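Side-chain contacts in 5-formyl-3-hydroxy-2-methylpyridine 4-carboxylate 5-dehydrogenase (Mesorhizobium japonicum MAFF 303099, PDB 4OM8), which catalyses the NAD(+)-dependent oxidation of 5-formyl-3-hydroxy-2-methylpyridine-4-carboxylate in vitamin B6 degradation, and can also reduce this aldehyde with NADH to 4-pyridoxate: residues 5-10 and 15-20; 21-26 and 50-55; 66-69 and 74-77; 137-140 and 144-147; 163-168 and 173-178. All blocks are in the same frame, centred on the assembly; numbering follows the deposited sequence.

How the contacts relate
All five contacts lie in the NAD-binding Rossmann domain. Contact 1 opens the fold at the dinucleotide, beside the adenine. Contact 4 holds H137 and meets the nicotinamide end. Their centres are about 13 Å apart, and M17 CG packs on W138 CZ2 at 3.7 Å. Contact 2 extends the same helix 14-23, about 12 Å from contact 1, centre to centre. Contact 3 sits at the first edge of the sheet, its centre about 9 Å from that of contact 1 and about 22 Å from that of contact 4. Contact 5 is at the other edge. P146 O of contact 4 probably accepts a hydrogen bond from L174 N of contact 5 at 2.8 Å. Both touch the second subunit.

Contact 1: 5-10 and 15-20; sequences IAIIGL and PGMAAR. With NAD (nicotinamide-adenine-dinucleotide), chain C.
I8 comes obliquely to one side of the adenine ring of NAD, its CG2 3.5 Å from C2A and out past the rim. G9 CA lies near N3A on the same side of the ring plane, also beyond the edge. This is the first beta-alpha unit of the Rossmann fold, strand 4-8 turning into helix 14-23. G9 fits the first glycine of a GxGxxG fingerprint, and its positive phi of 114° belongs to the sharp turn off the strand. L10 N is hydrogen-bonded to D32, a residue that also binds NAD. The amides of T12 and M13 bond the cofactor where the turn enters the helix. Between strand and helix the contact is apolar and buried. P15 packs its CD on L10 O at 3.9 Å, with the L10 methyl CD2 a little farther along. I7 carries the rest. Its CG1 stands anti to the carbonyl carbon (chi1 -63°), and an extended chi2 sends CD1 out to the helix. M17 is extended through chi1 and chi2, which carries SD to within 4.0 Å of I7 CD1; the bend at chi3 turns only CE. The tip of I7 ends on A18, CD1 lying 3.7 Å from the backbone CA and 3.8 Å from CB.

Contact 2: 21-26 and 50-55; sequences LARGGL and TVLDAL
R23 and L52 reach toward each other from opposite directions, while D53 meets R23 at about a right angle. The arginine leaves the helix with CG anti to its backbone N (chi1 -172°), then folds at chi2 and chi3. The bends carry the guanidinium over L52. L52 CB lies against one face, nearest to R23 NH2 at 3.5 Å and set toward the rim of the group. L52 CD1 runs back along the arginine chain and touches R23 CB at 3.8 Å. The main polar partner of the guanidinium is E49, in a salt bridge with NH2. D53 and the carbonyl of I57 join it, both bonded by NH1. R23 NH1 gives D53 OD1 a salt-bridge hydrogen bond of 2.9 Å, with OD1 tilted 22° from the guanidinium plane. A second bond from R23 NH2 to the same OD1 is weak, and the two planar groups stand 44° apart. Together these partners would fix the rotation of the guanidinium. Just beyond R23, G25 ends the helix in a Schellman motif. The contact ties the end of helix 14-23 to the last turns of helix 35-54. L21, pointing away from helix 35-54, packs on I5 and I7 of strand 4-8; L26, past the helix end, packs on I5.

Contact 3: 66-69 and 74-77; sequences TVRF and GDAV
R68 has extended strand angles and D75 has helical ones, and the first bond of each side chain points toward the other segment. The two side chains then approach from opposite directions. In both, CG lies anti to the backbone N, at chi1 178° in R68 and 174° in D75. R68 bends at chi3, which turns its guanidinium end-on to the carboxylate. The grip is two-pronged. R68 NH1 bonds D75 OD2 at 2.9 Å, and R68 NH2 bonds D75 OD1 at 2.9 Å. Both bonds are nearly straight and use the syn side of the oxygens. The oxygens lie almost in the guanidinium plane, while the nitrogens sit somewhat out of the carboxylate plane; the two flat groups are 17° from coplanar. A pair of bonds of this kind holds both groups against rotation. D75 OD2 is also bonded to the hydroxyl of T70, so both partners of the carboxylate are on strand 66-70. Separately, the D75 backbone N is bonded to OD1 of D72. A76 packs on V29 and Y31. The salt bridge is on the surface, away from the NAD site. It spans the turn from strand 66-70, the outermost strand at this end of the sheet, into helix 73-77, where the Rossmann crossover to strand 82-85 begins.

Contact 4: 137-140 and 144-147; sequences HWSN and IIPM. With NAD (nicotinamide-adenine-dinucleotide), chain C.
I145 CG1 lies beside the backbone N (chi1 -43°), which leaves CG2 anti to it and sets CG2 against S139 CB at 3.7 Å. The torsion of S139 puts OG anti to its carbonyl carbon (chi1 -68°), where it meets a water and E187. I145 CG1 lies against the backbone carbonyl O of N140 at 3.6 Å. Both segments belong to the loop that joins the antiparallel strands 133-137 and 147-151 of the Rossmann domain, next to the nicotinamide of NAD. No direct hydrogen bond crosses between them; two waters do the polar bridging. The first links H137 O, S139 OG and M147 O. The second accepts from S139 N at 2.9 Å and donates to I145 O and M147 O. The bond of S139 OG to E187 of helix 187-203 fixes the hydroxyl. M147 bends at chi2 and chi3 and brings CE to within 4.2 Å of S139 OG. The second subunit covers the outer side: its Y222 packs on I145, its W218 on M147, and its K223 bonds N140 O. H137 is inferred to be important for catalysis. Its ND1 is bonded to E149 and its NE2 to S116, so its ring is held from two sides. The cofactor is met at three places: N140 CB lies 3.5 Å from N7N of NAD, H137 NE2 3.7 Å from C5N, and W138 O only 3.1 Å from C5N.

Contact 5: 163-168 and 173-178; sequences TIRDLI and LLPVVV
I168 packs on P175 from its CB outward, CB to P175 CB being 3.8 Å. The pair belongs to the beta-alpha-beta unit of strand 147-151, helix 158-170 and strand 174-178 at the far edge of the sheet. The first torsion of I168 sets CG1 beside the backbone N (chi1 -66°) and so leaves CG2 anti to it, facing the start of the strand. CG2 fits between two residues. It presses on L173 CB at 3.5 Å, tighter than usual for two carbons, and lies close to P175 N, CB and CD. The other branch runs through CG1 to CD1, which ends 3.9 Å from P175 CB. Ring and isoleucine slide past each other in opposite directions. The inner side of I168 rests on I148, V150 and M136 of the neighbouring strands. The backbone closes the turn nearby: L173 N donates to I168 O at 3.0 Å with an angle of 147°. Helix segment 163-168 and strand 174-178 run nearly antiparallel, at 158°, with their axes 7.5 Å apart at the closest. One turn back, R165 covers the outer rim of the proline. Its chain is extended, with CG on P175 CG and CD on V177 CG2, crossing V177 at about a right angle. On the opposite face of the strand, L174 packs on W218 of the second subunit and V176 on its T214. A water completes the exposed side. It accepts from R165 NE at 2.9 Å and donates to P175 O at 2.8 Å.

Contact 1: 5-10 and 15-20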
# COMPACT_ATOMS: atom_id res chain seq x y z
N ILE A 5 20.41 15.16 -21.40
CA ILE A 5 19.05 15.37 -20.95
C ILE A 5 18.86 16.82 -20.50
O ILE A 5 19.73 17.39 -19.83
CB ILE A 5 18.70 14.42 -19.79
CG1 ILE A 5 18.84 12.97 -20.29
CG2 ILE A 5 17.29 14.72 -19.25
CD1 ILE A 5 18.58 11.91 -19.22
N ALA A 6 17.75 17.41 -20.90
CA ALA A 6 17.33 18.70 -20.37
C ALA A 6 16.08 18.48 -19.54
O ALA A 6 15.19 17.74 -19.95
CB ALA A 6 17.05 19.71 -21.49
N ILE A 7 16.02 19.12 -18.38
CA ILE A 7 14.82 19.16 -17.56
C ILE A 7 14.27 20.58 -17.52
O ILE A 7 15.00 21.53 -17.22
CB ILE A 7 15.09 18.64 -16.12
CG1 ILE A 7 15.52 17.18 -16.17
CG2 ILE A 7 13.84 18.81 -15.26
CD1 ILE A 7 16.09 16.63 -14.88
N ILE A 8 12.98 20.71 -17.84
CA ILE A 8 12.29 22.00 -17.80
C ILE A 8 11.32 22.03 -16.63
O ILE A 8 10.28 21.37 -16.66
CB ILE A 8 11.53 22.27 -19.11
CG1 ILE A 8 12.43 22.02 -20.32
CG2 ILE A 8 10.89 23.66 -19.10
CD1 ILE A 8 13.73 22.84 -20.33
N GLY A 9 11.70 22.76 -15.58
CA GLY A 9 10.87 22.86 -14.39
C GLY A 9 11.58 22.21 -13.23
O GLY A 9 11.87 21.00 -13.26
N LEU A 10 11.88 23.01 -12.20
CA LEU A 10 12.68 22.57 -11.06
C LEU A 10 12.00 22.76 -9.71
O LEU A 10 12.63 23.20 -8.75
CB LEU A 10 14.01 23.32 -11.02
CG LEU A 10 15.09 22.94 -12.03
CD1 LEU A 10 16.25 23.92 -11.94
CD2 LEU A 10 15.56 21.52 -11.74
N PRO A 15 14.87 18.67 -8.77
CA PRO A 15 16.24 18.45 -8.27
C PRO A 15 16.59 16.98 -8.08
O PRO A 15 17.68 16.57 -8.47
CB PRO A 15 16.24 19.18 -6.94
CG PRO A 15 15.26 20.28 -7.14
CD PRO A 15 14.17 19.67 -7.95
N GLY A 16 15.70 16.19 -7.49
CA GLY A 16 15.98 14.78 -7.30
C GLY A 16 16.04 14.02 -8.61
O GLY A 16 16.83 13.08 -8.77
N MET A 17 15.18 14.41 -9.55
CA MET A 17 15.19 13.83 -10.89
C MET A 17 16.54 14.08 -11.57
O MET A 17 17.14 13.16 -12.17
CB MET A 17 14.06 14.43 -11.72
CG MET A 17 13.89 13.76 -13.06
SD MET A 17 12.73 14.64 -14.13
CE MET A 17 11.20 14.47 -13.20
N ALA A 18 17.00 15.33 -11.49
CA ALA A 18 18.28 15.70 -12.10
C ALA A 18 19.42 14.91 -11.47
O ALA A 18 20.26 14.33 -12.17
CB ALA A 18 18.52 17.20 -11.96
N ALA A 19 19.45 14.88 -10.15
CA ALA A 19 20.50 14.15 -9.44
C ALA A 19 20.50 12.67 -9.82
O ALA A 19 21.56 12.08 -10.05
CB ALA A 19 20.34 14.32 -7.95
N ARG A 20 19.31 12.06 -9.90
CA ARG A 20 19.24 10.63 -10.13
C ARG A 20 19.67 10.29 -11.54
O ARG A 20 20.33 9.27 -11.76
CB ARG A 20 17.82 10.10 -9.89
CG ARG A 20 17.70 8.59 -10.10
CD ARG A 20 18.62 7.86 -9.16
NE ARG A 20 18.65 6.41 -9.33
CZ ARG A 20 19.45 5.77 -10.17
NH1 ARG A 20 20.29 6.45 -10.95
NH2 ARG A 20 19.43 4.44 -10.23
PA NAD C . 5.94 22.44 -8.88
O1A NAD C . 4.79 23.44 -8.89
O2A NAD C . 6.62 22.07 -7.57
O5B NAD C . 7.07 22.99 -9.89
C5B NAD C . 6.75 23.54 -11.17
C4B NAD C . 7.95 24.36 -11.63
O4B NAD C . 7.77 24.73 -13.00
C3B NAD C . 8.08 25.65 -10.82
O3B NAD C . 9.39 25.73 -10.24
C2B NAD C . 7.83 26.75 -11.84
O2B NAD C . 8.57 27.96 -11.61
C1B NAD C . 8.27 26.07 -13.13
N9A NAD C . 7.74 26.66 -14.37
C8A NAD C . 6.54 27.22 -14.59
N7A NAD C . 6.43 27.61 -15.88
C5A NAD C . 7.57 27.29 -16.51
C6A NAD C . 8.11 27.42 -17.88
N6A NAD C . 7.39 28.00 -18.87
N1A NAD C . 9.36 26.96 -18.10
C2A NAD C . 10.09 26.39 -17.13
N3A NAD C . 9.66 26.24 -15.87
C4A NAD C . 8.43 26.67 -15.51
O3 NAD C . 5.43 21.15 -9.70
PN NAD C . 5.87 19.62 -9.45
O1N NAD C . 5.14 19.08 -8.23
O2N NAD C . 7.36 19.45 -9.54
O5D NAD C . 5.21 18.91 -10.73
C5D NAD C . 5.66 19.20 -12.07
C4D NAD C . 4.94 18.24 -13.01
O4D NAD C . 5.20 16.91 -12.55
C3D NAD C . 3.43 18.40 -12.98
O3D NAD C . 2.94 18.02 -14.27
C2D NAD C . 2.96 17.37 -11.97
O2D NAD C . 1.64 16.90 -12.25
C1D NAD C . 3.97 16.26 -12.18
N1N NAD C . 4.20 15.40 -11.01
C2N NAD C . 4.12 15.85 -9.75
C3N NAD C . 4.37 14.99 -8.68
C7N NAD C . 4.26 15.42 -7.24
O7N NAD C . 4.44 16.58 -6.90
N7N NAD C . 3.94 14.48 -6.35
C4N NAD C . 4.71 13.66 -8.93
C5N NAD C . 4.80 13.23 -10.24
C6N NAD C . 4.55 14.13 -11.27

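Contact 2: 21-26 and 50-55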
# COMPACT_ATOMS: atom_id res chain seq x y z
N LEU A 21 19.28 11.12 -12.50
CA LEU A 21 19.69 10.89 -13.88
C LEU A 21 21.20 11.07 -14.04
O LEU A 21 21.84 10.27 -14.71
CB LEU A 21 18.93 11.84 -14.81
CG LEU A 21 17.44 11.52 -14.94
CD1 LEU A 21 16.71 12.65 -15.65
CD2 LEU A 21 17.23 10.21 -15.70
N ALA A 22 21.76 12.10 -13.42
CA ALA A 22 23.20 12.30 -13.51
C ALA A 22 23.97 11.15 -12.86
O ALA A 22 25.04 10.77 -13.33
CB ALA A 22 23.60 13.60 -12.86
N ARG A 23 23.42 10.60 -11.78
CA ARG A 23 24.07 9.49 -11.09
C ARG A 23 24.13 8.26 -12.01
O ARG A 23 24.99 7.39 -11.85
CB ARG A 23 23.33 9.18 -9.79
CG ARG A 23 24.02 8.17 -8.86
CD ARG A 23 25.35 8.70 -8.34
NE ARG A 23 25.18 9.88 -7.50
CZ ARG A 23 25.27 9.87 -6.17
NH1 ARG A 23 25.49 8.73 -5.54
NH2 ARG A 23 25.11 10.99 -5.48
N GLY A 24 23.23 8.20 -12.98
CA GLY A 24 23.24 7.13 -13.97
C GLY A 24 24.23 7.36 -15.10
O GLY A 24 24.36 6.53 -16.00
N GLY A 25 24.94 8.48 -15.07
CA GLY A 25 25.96 8.74 -16.08
C GLY A 25 25.56 9.79 -17.11
O GLY A 25 26.36 10.16 -17.95
N LEU A 26 24.32 10.26 -17.04
CA LEU A 26 23.79 11.18 -18.04
C LEU A 26 24.24 12.61 -17.79
O LEU A 26 24.50 12.99 -16.65
CB LEU A 26 22.26 11.12 -18.05
CG LEU A 26 21.55 9.92 -18.67
CD1 LEU A 26 21.84 9.79 -20.17
CD2 LEU A 26 21.84 8.60 -17.96
N THR A 50 23.31 13.23 -1.37
CA THR A 50 23.58 12.47 -0.16
C THR A 50 22.62 11.28 -0.02
O THR A 50 23.02 10.18 0.39
CB THR A 50 23.48 13.39 1.07
OG1 THR A 50 24.39 14.49 0.90
CG2 THR A 50 23.85 12.64 2.35
N VAL A 51 21.36 11.49 -0.39
CA VAL A 51 20.36 10.42 -0.34
C VAL A 51 20.74 9.32 -1.32
O VAL A 51 20.64 8.14 -1.01
CB VAL A 51 18.96 10.97 -0.64
CG1 VAL A 51 17.99 9.84 -0.97
CG2 VAL A 51 18.46 11.79 0.54
N LEU A 52 21.23 9.71 -2.50
CA LEU A 52 21.65 8.71 -3.46
C LEU A 52 22.82 7.88 -2.91
O LEU A 52 22.90 6.68 -3.13
CB LEU A 52 22.04 9.37 -4.78
CG LEU A 52 20.88 10.02 -5.54
CD1 LEU A 52 21.42 10.64 -6.83
CD2 LEU A 52 19.83 9.00 -5.87
N ASP A 53 23.72 8.54 -2.18
CA ASP A 53 24.81 7.83 -1.52
C ASP A 53 24.26 6.82 -0.52
O ASP A 53 24.69 5.67 -0.47
CB ASP A 53 25.75 8.79 -0.80
CG ASP A 53 26.53 9.70 -1.74
OD1 ASP A 53 26.63 9.38 -2.94
OD2 ASP A 53 27.05 10.72 -1.25
N ALA A 54 23.30 7.27 0.28
CA ALA A 54 22.69 6.45 1.31
C ALA A 54 21.94 5.27 0.70
O ALA A 54 21.79 4.23 1.34
CB ALA A 54 21.77 7.28 2.17
N LEU A 55 21.45 5.44 -0.52
CA LEU A 55 20.80 4.35 -1.23
C LEU A 55 21.79 3.38 -1.88
O LEU A 55 21.39 2.35 -2.42
CB LEU A 55 19.86 4.91 -2.30
CG LEU A 55 18.54 5.47 -1.77
CD1 LEU A 55 17.84 6.28 -2.84
CD2 LEU A 55 17.63 4.34 -1.25

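Contact 3: 66-69 and 74-77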
# COMPACT_ATOMS: atom_id res chain seq x y z
N THR A 66 26.77 14.69 -14.84
CA THR A 66 26.75 15.97 -14.16
C THR A 66 25.38 16.64 -14.20
O THR A 66 24.54 16.32 -15.06
CB THR A 66 27.76 16.95 -14.76
OG1 THR A 66 27.45 17.16 -16.14
CG2 THR A 66 29.19 16.43 -14.62
N VAL A 67 25.17 17.57 -13.28
CA VAL A 67 23.99 18.42 -13.26
C VAL A 67 24.42 19.88 -13.30
O VAL A 67 25.32 20.29 -12.56
CB VAL A 67 23.14 18.21 -11.98
CG1 VAL A 67 21.93 19.16 -11.98
CG2 VAL A 67 22.69 16.78 -11.85
N ARG A 68 23.77 20.66 -14.17
CA ARG A 68 23.95 22.11 -14.22
C ARG A 68 22.61 22.79 -14.35
O ARG A 68 21.75 22.33 -15.10
CB ARG A 68 24.86 22.51 -15.39
CG ARG A 68 25.05 24.01 -15.54
CD ARG A 68 26.13 24.33 -16.57
NE ARG A 68 25.82 23.92 -17.94
CZ ARG A 68 25.13 24.67 -18.80
NH1 ARG A 68 24.64 25.84 -18.40
NH2 ARG A 68 24.90 24.25 -20.04
N PHE A 69 22.41 23.88 -13.61
CA PHE A 69 21.22 24.71 -13.71
C PHE A 69 21.50 25.95 -14.54
O PHE A 69 22.57 26.56 -14.43
CB PHE A 69 20.71 25.14 -12.32
CG PHE A 69 20.24 24.01 -11.44
CD1 PHE A 69 19.88 22.79 -11.98
CD2 PHE A 69 20.13 24.19 -10.08
CE1 PHE A 69 19.45 21.76 -11.18
CE2 PHE A 69 19.70 23.16 -9.26
CZ PHE A 69 19.36 21.95 -9.81
N GLY A 74 17.42 27.99 -24.12
CA GLY A 74 18.18 27.58 -25.29
C GLY A 74 19.45 26.85 -24.89
O GLY A 74 19.83 25.84 -25.48
N ASP A 75 20.11 27.37 -23.86
CA ASP A 75 21.27 26.74 -23.27
C ASP A 75 20.87 25.34 -22.77
O ASP A 75 21.50 24.34 -23.12
CB ASP A 75 21.81 27.63 -22.15
CG ASP A 75 22.94 27.00 -21.37
OD1 ASP A 75 23.55 26.03 -21.83
OD2 ASP A 75 23.23 27.53 -20.27
N ALA A 76 19.79 25.26 -22.00
CA ALA A 76 19.38 23.99 -21.43
C ALA A 76 19.10 22.90 -22.46
O ALA A 76 19.56 21.77 -22.30
CB ALA A 76 18.15 24.18 -20.55
N VAL A 77 18.35 23.22 -23.51
CA VAL A 77 17.94 22.14 -24.42
C VAL A 77 18.91 21.92 -25.57
O VAL A 77 18.71 21.02 -26.38
CB VAL A 77 16.51 22.37 -25.00
CG1 VAL A 77 15.50 22.55 -23.87
CG2 VAL A 77 16.45 23.55 -25.97

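Contact 4: 137-140 and 144-147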
# COMPACT_ATOMS: atom_id res chain seq x y z
N HIS A 137 6.45 9.30 -16.17
CA HIS A 137 5.82 9.77 -14.96
C HIS A 137 6.55 9.25 -13.73
O HIS A 137 6.45 8.07 -13.39
CB HIS A 137 4.35 9.36 -14.95
CG HIS A 137 3.62 9.78 -13.72
ND1 HIS A 137 3.11 8.87 -12.82
CD2 HIS A 137 3.33 11.01 -13.23
CE1 HIS A 137 2.52 9.52 -11.83
NE2 HIS A 137 2.63 10.82 -12.06
N TRP A 138 7.30 10.14 -13.10
CA TRP A 138 8.05 9.84 -11.90
C TRP A 138 7.15 9.95 -10.68
O TRP A 138 6.01 10.40 -10.78
CB TRP A 138 9.22 10.80 -11.75
CG TRP A 138 10.25 10.74 -12.85
CD1 TRP A 138 10.07 11.04 -14.18
CD2 TRP A 138 11.63 10.41 -12.70
NE1 TRP A 138 11.26 10.89 -14.87
CE2 TRP A 138 12.23 10.51 -13.98
CE3 TRP A 138 12.42 10.04 -11.60
CZ2 TRP A 138 13.59 10.25 -14.18
CZ3 TRP A 138 13.76 9.77 -11.81
CH2 TRP A 138 14.34 9.88 -13.09
N SER A 139 7.66 9.52 -9.53
CA SER A 139 6.93 9.65 -8.27
C SER A 139 7.75 10.43 -7.24
O SER A 139 8.97 10.44 -7.29
CB SER A 139 6.56 8.27 -7.72
OG SER A 139 5.60 7.62 -8.54
N ASN A 140 7.06 11.09 -6.31
CA ASN A 140 7.75 11.91 -5.31
C ASN A 140 8.13 11.08 -4.09
O ASN A 140 7.27 10.39 -3.54
CB ASN A 140 6.84 13.07 -4.89
CG ASN A 140 7.51 14.02 -3.93
OD1 ASN A 140 8.70 14.33 -4.07
ND2 ASN A 140 6.75 14.53 -2.97
N ILE A 144 14.14 8.80 -4.97
CA ILE A 144 13.93 7.73 -3.99
C ILE A 144 12.96 6.65 -4.49
O ILE A 144 13.26 5.46 -4.38
CB ILE A 144 13.43 8.30 -2.65
CG1 ILE A 144 14.50 9.22 -2.04
CG2 ILE A 144 13.11 7.18 -1.67
CD1 ILE A 144 14.11 9.82 -0.69
N ILE A 145 11.81 7.04 -5.04
CA ILE A 145 10.90 6.05 -5.60
C ILE A 145 11.51 5.50 -6.90
O ILE A 145 11.74 6.28 -7.83
CB ILE A 145 9.50 6.62 -5.91
CG1 ILE A 145 9.00 7.53 -4.78
CG2 ILE A 145 8.50 5.47 -6.26
CD1 ILE A 145 8.94 6.85 -3.43
N PRO A 146 11.77 4.18 -6.97
CA PRO A 146 12.55 3.68 -8.11
C PRO A 146 11.75 3.34 -9.37
O PRO A 146 12.32 2.95 -10.39
CB PRO A 146 13.20 2.42 -7.55
CG PRO A 146 12.18 1.90 -6.57
CD PRO A 146 11.56 3.15 -5.94
N MET A 147 10.44 3.50 -9.28
CA MET A 147 9.53 3.10 -10.34
C MET A 147 9.07 4.31 -11.14
O MET A 147 8.68 5.33 -10.57
CB MET A 147 8.34 2.36 -9.73
CG MET A 147 7.31 1.82 -10.73
SD MET A 147 6.13 3.03 -11.35
CE MET A 147 5.37 3.67 -9.85
PA NAD C . 5.94 22.44 -8.88
O1A NAD C . 4.79 23.44 -8.89
O2A NAD C . 6.62 22.07 -7.57
O5B NAD C . 7.07 22.99 -9.89
C5B NAD C . 6.75 23.54 -11.17
C4B NAD C . 7.95 24.36 -11.63
O4B NAD C . 7.77 24.73 -13.00
C3B NAD C . 8.08 25.65 -10.82
O3B NAD C . 9.39 25.73 -10.24
C2B NAD C . 7.83 26.75 -11.84
O2B NAD C . 8.57 27.96 -11.61
C1B NAD C . 8.27 26.07 -13.13
N9A NAD C . 7.74 26.66 -14.37
C8A NAD C . 6.54 27.22 -14.59
N7A NAD C . 6.43 27.61 -15.88
C5A NAD C . 7.57 27.29 -16.51
C6A NAD C . 8.11 27.42 -17.88
N6A NAD C . 7.39 28.00 -18.87
N1A NAD C . 9.36 26.96 -18.10
C2A NAD C . 10.09 26.39 -17.13
N3A NAD C . 9.66 26.24 -15.87
C4A NAD C . 8.43 26.67 -15.51
O3 NAD C . 5.43 21.15 -9.70
PN NAD C . 5.87 19.62 -9.45
O1N NAD C . 5.14 19.08 -8.23
O2N NAD C . 7.36 19.45 -9.54
O5D NAD C . 5.21 18.91 -10.73
C5D NAD C . 5.66 19.20 -12.07
C4D NAD C . 4.94 18.24 -13.01
O4D NAD C . 5.20 16.91 -12.55
C3D NAD C . 3.43 18.40 -12.98
O3D NAD C . 2.94 18.02 -14.27
C2D NAD C . 2.96 17.37 -11.97
O2D NAD C . 1.64 16.90 -12.25
C1D NAD C . 3.97 16.26 -12.18
N1N NAD C . 4.20 15.40 -11.01
C2N NAD C . 4.12 15.85 -9.75
C3N NAD C . 4.37 14.99 -8.68
C7N NAD C . 4.26 15.42 -7.24
O7N NAD C . 4.44 16.58 -6.90
N7N NAD C . 3.94 14.48 -6.35
C4N NAD C . 4.71 13.66 -8.93
C5N NAD C . 4.80 13.23 -10.24
C6N NAD C . 4.55 14.13 -11.27
O HOH W 1 6.28 6.79 -10.91
O HOH W 2 9.96 7.71 -9.55

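Contact 5: 163-168 and 173-178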
# COMPACT_ATOMS: atom_id res chain seq x y z
N THR A 163 12.59 3.06 -26.05
CA THR A 163 13.83 3.79 -25.77
C THR A 163 13.84 4.35 -24.34
O THR A 163 14.85 4.28 -23.65
CB THR A 163 14.05 4.93 -26.77
OG1 THR A 163 14.20 4.37 -28.09
CG2 THR A 163 15.31 5.73 -26.42
N ILE A 164 12.72 4.92 -23.90
CA ILE A 164 12.64 5.44 -22.54
C ILE A 164 12.61 4.31 -21.50
O ILE A 164 13.26 4.40 -20.46
CB ILE A 164 11.42 6.38 -22.39
CG1 ILE A 164 11.62 7.61 -23.28
CG2 ILE A 164 11.18 6.77 -20.94
CD1 ILE A 164 12.88 8.41 -22.97
N ARG A 165 11.88 3.23 -21.79
CA ARG A 165 11.93 2.04 -20.93
C ARG A 165 13.37 1.59 -20.74
O ARG A 165 13.81 1.33 -19.63
CB ARG A 165 11.11 0.89 -21.52
CG ARG A 165 11.31 -0.45 -20.81
CD ARG A 165 10.43 -1.55 -21.40
NE ARG A 165 10.67 -2.84 -20.74
CZ ARG A 165 11.60 -3.71 -21.12
NH1 ARG A 165 12.39 -3.45 -22.16
NH2 ARG A 165 11.74 -4.86 -20.46
N ASP A 166 14.10 1.53 -21.85
CA ASP A 166 15.49 1.08 -21.84
C ASP A 166 16.40 2.02 -21.07
O ASP A 166 17.26 1.57 -20.31
CB ASP A 166 15.98 0.94 -23.29
CG ASP A 166 17.35 0.33 -23.36
OD1 ASP A 166 17.53 -0.78 -22.84
OD2 ASP A 166 18.25 0.99 -23.95
N LEU A 167 16.21 3.33 -21.24
CA LEU A 167 16.99 4.31 -20.50
C LEU A 167 16.84 4.12 -19.00
O LEU A 167 17.80 4.11 -18.24
CB LEU A 167 16.57 5.73 -20.90
CG LEU A 167 17.21 6.86 -20.08
CD1 LEU A 167 18.72 6.94 -20.35
CD2 LEU A 167 16.52 8.21 -20.34
N ILE A 168 15.59 3.96 -18.58
CA ILE A 168 15.27 3.79 -17.17
C ILE A 168 15.94 2.53 -16.61
O ILE A 168 16.57 2.57 -15.56
CB ILE A 168 13.73 3.75 -16.98
CG1 ILE A 168 13.13 5.12 -17.33
CG2 ILE A 168 13.37 3.39 -15.54
CD1 ILE A 168 11.61 5.12 -17.51
N LEU A 173 16.83 1.68 -12.67
CA LEU A 173 15.49 1.99 -12.20
C LEU A 173 14.49 1.01 -12.79
O LEU A 173 14.85 0.13 -13.57
CB LEU A 173 15.13 3.44 -12.53
CG LEU A 173 15.93 4.45 -11.70
CD1 LEU A 173 15.59 5.88 -12.12
CD2 LEU A 173 15.67 4.24 -10.20
N LEU A 174 13.23 1.15 -12.39
CA LEU A 174 12.21 0.16 -12.72
C LEU A 174 11.10 0.78 -13.56
O LEU A 174 10.18 1.41 -13.03
CB LEU A 174 11.63 -0.44 -11.44
CG LEU A 174 12.63 -0.98 -10.42
CD1 LEU A 174 11.91 -1.37 -9.14
CD2 LEU A 174 13.36 -2.18 -10.99
N PRO A 175 11.18 0.61 -14.88
CA PRO A 175 10.13 1.17 -15.71
C PRO A 175 8.92 0.26 -15.79
O PRO A 175 9.08 -0.96 -15.78
CB PRO A 175 10.80 1.28 -17.08
CG PRO A 175 11.73 0.11 -17.11
CD PRO A 175 12.18 -0.13 -15.67
N VAL A 176 7.73 0.84 -15.88
CA VAL A 176 6.55 0.05 -16.20
C VAL A 176 5.83 0.71 -17.37
O VAL A 176 5.60 1.92 -17.39
CB VAL A 176 5.59 -0.11 -14.99
CG1 VAL A 176 6.26 -0.90 -13.87
CG2 VAL A 176 5.10 1.22 -14.49
N VAL A 177 5.52 -0.11 -18.37
CA VAL A 177 4.87 0.40 -19.56
C VAL A 177 3.35 0.38 -19.39
O VAL A 177 2.76 -0.67 -19.10
CB VAL A 177 5.29 -0.42 -20.80
CG1 VAL A 177 4.50 0.01 -22.02
CG2 VAL A 177 6.79 -0.26 -21.05
N VAL A 178 2.75 1.55 -19.56
CA VAL A 178 1.31 1.72 -19.46
C VAL A 178 0.80 1.75 -20.90
O VAL A 178 1.18 2.63 -21.67
CB VAL A 178 0.94 3.00 -18.71
CG1 VAL A 178 -0.59 3.24 -18.71
CG2 VAL A 178 1.50 2.93 -17.28
O HOH W 3 9.39 -2.58 -18.10